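Uncharacterized protein (Pyrococcus furiosus, PDB 4XLZ) removes an acetyl group from N,N'-diacetylchitobiose as a metal-binding deacetylase of carbohydrate esterase family 14. Local coordinates at the interface of chains A and B and the interface of chains A and C. Residues are numbered along the deposited sequence; one frame, centred on the assembly and turned at random. Chains: chain A/B/C, Uncharacterized protein.

Contact 1: the interface of chains A and B. Residues chain A 2-3, 5-8, 11; chain B 236, 240, 245-246.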
loop_
_atom_site.group_PDB
_atom_site.type_symbol
_atom_site.label_atom_id
_atom_site.label_comp_id
_atom_site.label_asym_id
_atom_site.label_seq_id
_atom_site.Cartn_x
_atom_site.Cartn_y
_atom_site.Cartn_z
ATOM N N PHE A 2 -31.114 -31.928 13.920
ATOM C CA PHE A 2 -31.461 -31.871 12.509
ATOM C C PHE A 2 -31.306 -33.189 11.800
ATOM O O PHE A 2 -31.088 -33.314 10.595
ATOM C CB PHE A 2 -30.675 -30.728 11.736
ATOM C CG PHE A 2 -31.425 -29.441 11.657
ATOM C CD1 PHE A 2 -31.935 -28.823 12.834
ATOM C CD2 PHE A 2 -31.540 -28.781 10.472
ATOM C CE1 PHE A 2 -32.639 -27.595 12.802
ATOM C CE2 PHE A 2 -32.156 -27.580 10.420
ATOM C CZ PHE A 2 -32.734 -26.928 11.497
ATOM N N GLU A 3 -31.553 -34.258 12.564
ATOM C CA GLU A 3 -31.509 -35.650 12.026
ATOM C C GLU A 3 -32.884 -36.139 11.585
ATOM O O GLU A 3 -32.943 -37.025 10.746
ATOM C CB GLU A 3 -30.973 -36.569 13.126
ATOM C CG GLU A 3 -29.433 -36.363 13.168
ATOM C CD GLU A 3 -28.901 -36.896 14.377
ATOM O OE1 GLU A 3 -28.949 -36.189 15.444
ATOM O OE2 GLU A 3 -28.421 -38.018 14.270
ATOM N N VAL A 5 -35.319 -34.229 9.922
ATOM C CA VAL A 5 -35.813 -33.660 8.648
ATOM C C VAL A 5 -35.359 -34.530 7.493
ATOM O O VAL A 5 -34.257 -35.172 7.581
ATOM C CB VAL A 5 -35.275 -32.203 8.506
ATOM C CG1 VAL A 5 -35.947 -31.311 9.550
ATOM C CG2 VAL A 5 -33.751 -32.136 8.756
ATOM N N SER A 6 -36.151 -34.550 6.421
ATOM C CA SER A 6 -35.886 -35.458 5.343
ATOM C C SER A 6 -35.506 -34.823 4.049
ATOM O O SER A 6 -35.135 -35.566 3.134
ATOM C CB SER A 6 -37.255 -36.201 5.039
ATOM O OG SER A 6 -37.269 -37.182 5.994
ATOM N N THR A 7 -35.837 -33.565 3.916
ATOM C CA THR A 7 -35.489 -32.918 2.646
ATOM C C THR A 7 -34.785 -31.583 2.950
ATOM O O THR A 7 -34.921 -31.029 4.036
ATOM C CB THR A 7 -36.741 -32.517 1.802
ATOM O OG1 THR A 7 -37.534 -31.588 2.478
ATOM C CG2 THR A 7 -37.667 -33.744 1.465
ATOM N N PHE A 8 -34.082 -31.059 1.908
ATOM C CA PHE A 8 -33.360 -29.808 2.170
ATOM C C PHE A 8 -34.394 -28.746 2.437
ATOM O O PHE A 8 -34.220 -27.868 3.287
ATOM C CB PHE A 8 -32.540 -29.438 0.852
ATOM C CG PHE A 8 -32.133 -27.980 0.864
ATOM C CD1 PHE A 8 -31.183 -27.555 1.791
ATOM C CD2 PHE A 8 -32.768 -27.045 0.042
ATOM C CE1 PHE A 8 -30.896 -26.157 1.858
ATOM C CE2 PHE A 8 -32.507 -25.660 0.098
ATOM C CZ PHE A 8 -31.528 -25.237 1.014
ATOM N N ALA A 11 -35.275 -28.808 6.047
ATOM C CA ALA A 11 -34.205 -28.314 6.839
ATOM C C ALA A 11 -34.022 -26.777 6.754
ATOM O O ALA A 11 -33.817 -26.125 7.762
ATOM C CB ALA A 11 -32.913 -29.025 6.427
HETATM N N MSE B 236 -27.270 -31.530 3.336
HETATM C CA MSE B 236 -28.485 -31.992 2.636
HETATM C C MSE B 236 -28.661 -31.192 1.360
HETATM O O MSE B 236 -29.110 -31.719 0.363
HETATM C CB MSE B 236 -29.701 -31.802 3.545
HETATM C CG MSE B 236 -29.531 -32.741 4.731
HETATM SE SE MSE B 236 -30.992 -32.442 6.070
HETATM C CE MSE B 236 -32.351 -33.224 4.912
ATOM N N GLU B 240 -28.858 -33.725 -1.713
ATOM C CA GLU B 240 -30.166 -33.856 -2.433
ATOM C C GLU B 240 -29.974 -33.755 -3.950
ATOM O O GLU B 240 -30.688 -34.410 -4.715
ATOM C CB GLU B 240 -31.165 -32.840 -1.938
ATOM C CG GLU B 240 -32.580 -33.107 -2.390
ATOM C CD GLU B 240 -33.549 -32.281 -1.525
ATOM O OE1 GLU B 240 -34.082 -31.268 -2.016
ATOM O OE2 GLU B 240 -33.764 -32.639 -0.311
ATOM N N ARG B 245 -28.320 -38.681 1.222
ATOM C CA ARG B 245 -28.658 -37.908 2.431
ATOM C C ARG B 245 -27.699 -36.681 2.632
ATOM O O ARG B 245 -28.191 -35.561 2.734
ATOM C CB ARG B 245 -28.634 -38.787 3.706
ATOM C CG ARG B 245 -29.312 -38.063 4.820
ATOM C CD ARG B 245 -29.290 -38.935 6.065
ATOM N NE ARG B 245 -30.021 -38.314 7.142
ATOM C CZ ARG B 245 -29.879 -38.678 8.455
ATOM N NH1 ARG B 245 -30.651 -38.066 9.380
ATOM N NH2 ARG B 245 -28.961 -39.588 8.925
ATOM N N TYR B 246 -26.415 -37.001 2.639
ATOM C CA TYR B 246 -25.434 -35.871 2.948
ATOM C C TYR B 246 -24.399 -35.920 1.845
ATOM O O TYR B 246 -23.772 -36.927 1.501
ATOM C CB TYR B 246 -24.744 -36.136 4.257
ATOM C CG TYR B 246 -25.709 -36.135 5.433
ATOM C CD1 TYR B 246 -26.652 -35.083 5.640
ATOM C CD2 TYR B 246 -25.570 -37.118 6.424
ATOM C CE1 TYR B 246 -27.479 -35.079 6.750
ATOM C CE2 TYR B 246 -26.402 -37.089 7.568
ATOM C CZ TYR B 246 -27.331 -36.100 7.681
ATOM O OH TYR B 246 -28.134 -35.983 8.755
HETATM O O HOH W 1 -30.488 -34.746 8.513
HETATM O O HOH W 2 -32.034 -36.709 6.678
#
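B:Met236, a selenomethionine on helix 221-240, lays its tip against the N-terminal segment of chain A, so that in the deposited assembly, perhaps not the one in solution, a helix face of one CE-14 deacetylase copy receives the tail of another. SE lies against both A:Val5 and A:Ala11, 3.9 Å from A:Val5 CG2 and equally far from A:Ala11 CB. The valine and the selenomethionine meet at about a right angle, while the bend at chi3 (71°) turns the terminal methyl CE toward the A:Thr7 carbonyl.

One turn on, B:Glu240 reaches out with CG anti to its backbone N (chi1 -167°) and caps the start of helix 8-19. Its carboxylate OE2 accepts the backbone N-H of A:Phe8 at 2.7 Å, met on the syn side but 28° out of the carboxylate plane. An alanine here would probably leave that first-turn N-H without its acceptor and the helix start less firmly held.

B:Arg245, fully extended, brings its guanidinium edge beside the A:Glu3 carbonyl, yet the NH1 hydrogens point away and no hydrogen bond forms. Instead NE shares a water with A:Val5 O, 2.6 Å from NE. That water touches a second one, which joins B:Tyr246 OH to A:Phe2 O; the tyrosine hydroxyl also lies over the guanidinium face.

Contact 2: the interface of chains A and C. Residues chain A 82-83, 86, 90; chain C 80, 82-83, 86.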
loop_
_atom_site.group_PDB
_atom_site.type_symbol
_atom_site.label_atom_id
_atom_site.label_comp_id
_atom_site.label_asym_id
_atom_site.label_seq_id
_atom_site.Cartn_x
_atom_site.Cartn_y
_atom_site.Cartn_z
ATOM N N HIS A 82 -12.444 21.496 -2.007
ATOM C CA HIS A 82 -12.511 21.952 -0.616
ATOM C C HIS A 82 -13.798 22.779 -0.337
ATOM O O HIS A 82 -14.529 22.533 0.646
ATOM C CB HIS A 82 -11.310 22.815 -0.250
ATOM C CG HIS A 82 -10.003 22.176 -0.539
ATOM N ND1 HIS A 82 -9.646 20.985 0.069
ATOM C CD2 HIS A 82 -8.963 22.538 -1.309
ATOM C CE1 HIS A 82 -8.457 20.650 -0.353
ATOM N NE2 HIS A 82 -7.994 21.548 -1.178
ATOM N N GLU A 83 -13.983 23.739 -1.267
ATOM C CA GLU A 83 -15.226 24.489 -1.169
ATOM C C GLU A 83 -16.487 23.664 -1.312
ATOM O O GLU A 83 -17.438 23.771 -0.535
ATOM C CB GLU A 83 -15.249 25.699 -2.103
ATOM C CG GLU A 83 -16.459 26.636 -1.782
ATOM C CD GLU A 83 -16.371 27.993 -2.555
ATOM O OE1 GLU A 83 -15.416 28.210 -3.349
ATOM O OE2 GLU A 83 -17.343 28.816 -2.257
ATOM N N LEU A 86 -17.216 21.770 1.879
ATOM C CA LEU A 86 -17.845 22.543 2.924
ATOM C C LEU A 86 -19.341 22.830 2.608
ATOM O O LEU A 86 -20.183 22.725 3.525
ATOM C CB LEU A 86 -17.042 23.863 2.989
ATOM C CG LEU A 86 -17.538 24.894 3.973
ATOM C CD1 LEU A 86 -17.462 24.364 5.385
ATOM C CD2 LEU A 86 -16.708 26.179 3.788
ATOM N N ARG A 90 -22.979 21.449 4.802
ATOM C CA ARG A 90 -24.196 22.236 5.184
ATOM C C ARG A 90 -25.485 21.687 4.505
ATOM O O ARG A 90 -26.530 21.615 5.144
ATOM C CB ARG A 90 -23.985 23.661 4.738
ATOM C CG ARG A 90 -22.807 24.269 5.491
ATOM C CD ARG A 90 -22.132 25.455 4.847
ATOM N NE ARG A 90 -21.078 26.036 5.739
ATOM C CZ ARG A 90 -20.436 27.181 5.483
ATOM N NH1 ARG A 90 -20.721 27.878 4.357
ATOM N NH2 ARG A 90 -19.496 27.610 6.331
ATOM N N SER C 80 -13.451 23.318 10.079
ATOM C CA SER C 80 -13.153 22.001 9.414
ATOM C C SER C 80 -11.899 22.199 8.594
ATOM O O SER C 80 -11.486 23.308 8.156
ATOM C CB SER C 80 -14.318 21.586 8.503
ATOM O OG SER C 80 -14.458 22.478 7.379
ATOM N N HIS C 82 -11.683 21.273 5.533
ATOM C CA HIS C 82 -12.135 21.788 4.217
ATOM C C HIS C 82 -12.206 23.340 4.111
ATOM O O HIS C 82 -11.649 23.930 3.197
ATOM C CB HIS C 82 -13.498 21.182 3.824
ATOM C CG HIS C 82 -13.589 19.715 3.978
ATOM N ND1 HIS C 82 -12.810 18.868 3.185
ATOM C CD2 HIS C 82 -14.384 18.937 4.736
ATOM C CE1 HIS C 82 -13.110 17.632 3.520
ATOM N NE2 HIS C 82 -14.051 17.620 4.437
ATOM N N GLU C 83 -12.791 23.878 5.195
ATOM C CA GLU C 83 -12.846 25.348 5.243
ATOM C C GLU C 83 -11.472 25.963 5.384
ATOM O O GLU C 83 -11.114 26.869 4.700
ATOM C CB GLU C 83 -13.798 25.756 6.407
ATOM C CG GLU C 83 -13.959 27.310 6.259
ATOM C CD GLU C 83 -15.093 27.834 7.167
ATOM O OE1 GLU C 83 -15.736 27.094 7.919
ATOM O OE2 GLU C 83 -15.293 29.066 7.062
ATOM N N LEU C 86 -9.655 26.012 2.018
ATOM C CA LEU C 86 -10.105 27.096 1.147
ATOM C C LEU C 86 -9.509 28.446 1.597
ATOM O O LEU C 86 -9.047 29.200 0.758
ATOM C CB LEU C 86 -11.641 27.090 1.251
ATOM C CG LEU C 86 -12.343 28.153 0.410
ATOM C CD1 LEU C 86 -11.963 27.931 -1.089
ATOM C CD2 LEU C 86 -13.874 28.045 0.681
HETATM O O HOH W 3 -10.580 18.764 1.551
#
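With CG anti to the backbone N in both leucines (chi1 177° in A:Leu86, -180° in C:Leu86), each isobutyl group is thrown outward from its helix 81-99 onto the glutamate of the other chain. This is a two-fold helix-to-helix contact between two copies of the CE-14 deacetylase in the deposited assembly, each interaction having its twin. A:Glu83 and C:Glu83 are likewise anti and extended beyond CG, which lays CB and CG of each stem under the leucine methyls, with the carboxylate just beyond at the rim. C:Leu86 CD2 lies 3.8 Å from A:Glu83 CG, and A:Leu86 CD2 is 3.9 Å from C:Glu83 CG; in both pairs the side chains cross obliquely. The second methyl, CD1 of A:Leu86, leans toward C:Ser80 OG. That hydroxyl accepts the backbone N-H of C:Glu83 at 3.1 Å within its own chain, a cap near the helix start.

Nearer the axis, A:His82 CB lies 3.6 Å from C:His82 O, and C:His82 CB is as far from A:His82 O. Both imidazoles swing round to the same water, which lies in the plane of each ring at its ND1 edge, 2.8 Å from A:His82 ND1 and likewise from C:His82 ND1. Poorly ordered A:Arg90 comes near C:Glu83 OE1 without charged contact and may add only a diffuse attraction.

Contact 3: the interface of chains A and B. Residues chain A 121, 164, 170; chain B 112, 148-149.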
loop_
_atom_site.group_PDB
_atom_site.type_symbol
_atom_site.label_atom_id
_atom_site.label_comp_id
_atom_site.label_asym_id
_atom_site.label_seq_id
_atom_site.Cartn_x
_atom_site.Cartn_y
_atom_site.Cartn_z
ATOM N N ARG A 121 -12.197 0.088 8.701
ATOM C CA ARG A 121 -13.011 -0.739 9.608
ATOM C C ARG A 121 -12.857 -0.209 10.972
ATOM O O ARG A 121 -13.877 -0.240 11.762
ATOM C CB ARG A 121 -12.537 -2.223 9.574
ATOM C CG ARG A 121 -12.750 -2.879 8.135
ATOM C CD ARG A 121 -12.479 -4.404 8.335
ATOM N NE ARG A 121 -12.460 -5.001 6.990
ATOM C CZ ARG A 121 -11.383 -5.020 6.184
ATOM N NH1 ARG A 121 -10.145 -4.883 6.645
ATOM N NH2 ARG A 121 -11.626 -5.274 4.893
ATOM N N PHE A 164 -17.066 -7.385 13.080
ATOM C CA PHE A 164 -15.815 -7.341 13.893
ATOM C C PHE A 164 -15.935 -6.520 15.094
ATOM O O PHE A 164 -15.114 -6.628 16.066
ATOM C CB PHE A 164 -14.663 -6.770 12.996
ATOM C CG PHE A 164 -14.323 -7.681 11.795
ATOM C CD1 PHE A 164 -14.769 -8.983 11.649
ATOM C CD2 PHE A 164 -13.592 -7.077 10.775
ATOM C CE1 PHE A 164 -14.439 -9.734 10.459
ATOM C CE2 PHE A 164 -13.258 -7.802 9.600
ATOM C CZ PHE A 164 -13.718 -9.073 9.429
ATOM N N PHE A 170 -10.230 -7.431 17.921
ATOM C CA PHE A 170 -10.199 -6.511 16.774
ATOM C C PHE A 170 -10.213 -5.079 17.314
ATOM O O PHE A 170 -11.117 -4.703 18.068
ATOM C CB PHE A 170 -11.471 -6.839 15.893
ATOM C CG PHE A 170 -11.483 -5.997 14.645
ATOM C CD1 PHE A 170 -10.953 -6.634 13.512
ATOM C CD2 PHE A 170 -11.911 -4.648 14.633
ATOM C CE1 PHE A 170 -10.895 -5.928 12.267
ATOM C CE2 PHE A 170 -11.714 -3.872 13.377
ATOM C CZ PHE A 170 -11.178 -4.524 12.276
ATOM N N THR B 112 -8.367 -11.823 9.498
ATOM C CA THR B 112 -9.048 -10.578 9.079
ATOM C C THR B 112 -8.079 -9.654 8.377
ATOM O O THR B 112 -8.507 -8.536 7.978
ATOM C CB THR B 112 -9.763 -9.785 10.165
ATOM O OG1 THR B 112 -8.882 -9.202 11.126
ATOM C CG2 THR B 112 -10.800 -10.744 10.869
ATOM N N HIS B 148 -16.662 -12.421 4.186
ATOM C CA HIS B 148 -15.362 -12.423 4.887
ATOM C C HIS B 148 -14.247 -12.202 3.821
ATOM O O HIS B 148 -14.071 -13.078 2.940
ATOM C CB HIS B 148 -15.155 -13.815 5.572
ATOM C CG HIS B 148 -14.173 -13.690 6.685
ATOM N ND1 HIS B 148 -12.957 -13.048 6.547
ATOM C CD2 HIS B 148 -14.275 -14.039 7.981
ATOM C CE1 HIS B 148 -12.340 -13.010 7.738
ATOM N NE2 HIS B 148 -13.130 -13.634 8.644
ATOM N N PRO B 149 -13.513 -11.106 3.902
ATOM C CA PRO B 149 -12.454 -10.903 2.899
ATOM C C PRO B 149 -11.430 -12.017 2.943
ATOM O O PRO B 149 -10.847 -12.291 1.854
ATOM C CB PRO B 149 -11.831 -9.576 3.299
ATOM C CG PRO B 149 -12.214 -9.393 4.828
ATOM C CD PRO B 149 -13.615 -10.043 4.969
HETATM O O HOH W 4 -9.204 -6.126 9.112
#
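A:Phe164 and B:Thr112 reach toward each other tip to tip in a small, mainly apolar A/B patch of the deposited deacetylase assembly, the threonine methyl CG2 resting over one face of the phenyl ring. It stands 4.0 Å from the ring centroid as a CH-pi contact, offset toward the rim, with A:Phe164 CZ the nearest ring atom at 3.7 Å. The methyl is aimed there because CG2 lies anti to the carbonyl carbon, with OG1 between the backbone N and the carbonyl carbon (chi1 67°). OG1 is thereby turned toward the ring of A:Phe170, 4.0 Å from CE1, a loose contact.

Behind this first shell, A:Phe170 braces A:Phe164 from within chain A: CB of A:Phe164 sits over the centre of the A:Phe170 ring, 3.6 Å above its plane. A water spans the chains, 2.9 Å from A:Arg121 NH1 and 2.8 Å from B:Thr112 O, and it lies in the plane of the A:Phe170 ring at its edge. The extended arginine also passes B:Pro149 in the opposite direction, its NH2 4.2 Å from the proline CG.

A:Phe164 ends helix 149-164 and A:Arg121 belongs to helix 118-131, whereas B:Thr112 lies in a loop after strand 103-109 and B:Pro149 begins helix 149-164, two residues before the metal ligand B:His151.

Contact 1 and contact 3 are separate patches of the A/B interface, about 32 Å apart between the centres of their C-alpha atoms; contact 2 lies about 32 Å from contact 3 and 59 Å from contact 1. Chain A uses its N-terminal segment with the start of helix 8-19, and helices 118-131 and 149-164, toward B, and helix 81-99 toward C. Helix 149-164 serves both sides of contact 3, by its end in A and its start in B. A/B is not an exact two-fold, whereas A/C is; together they would connect the six copies, though the structure alone does not prove a hexamer in solution.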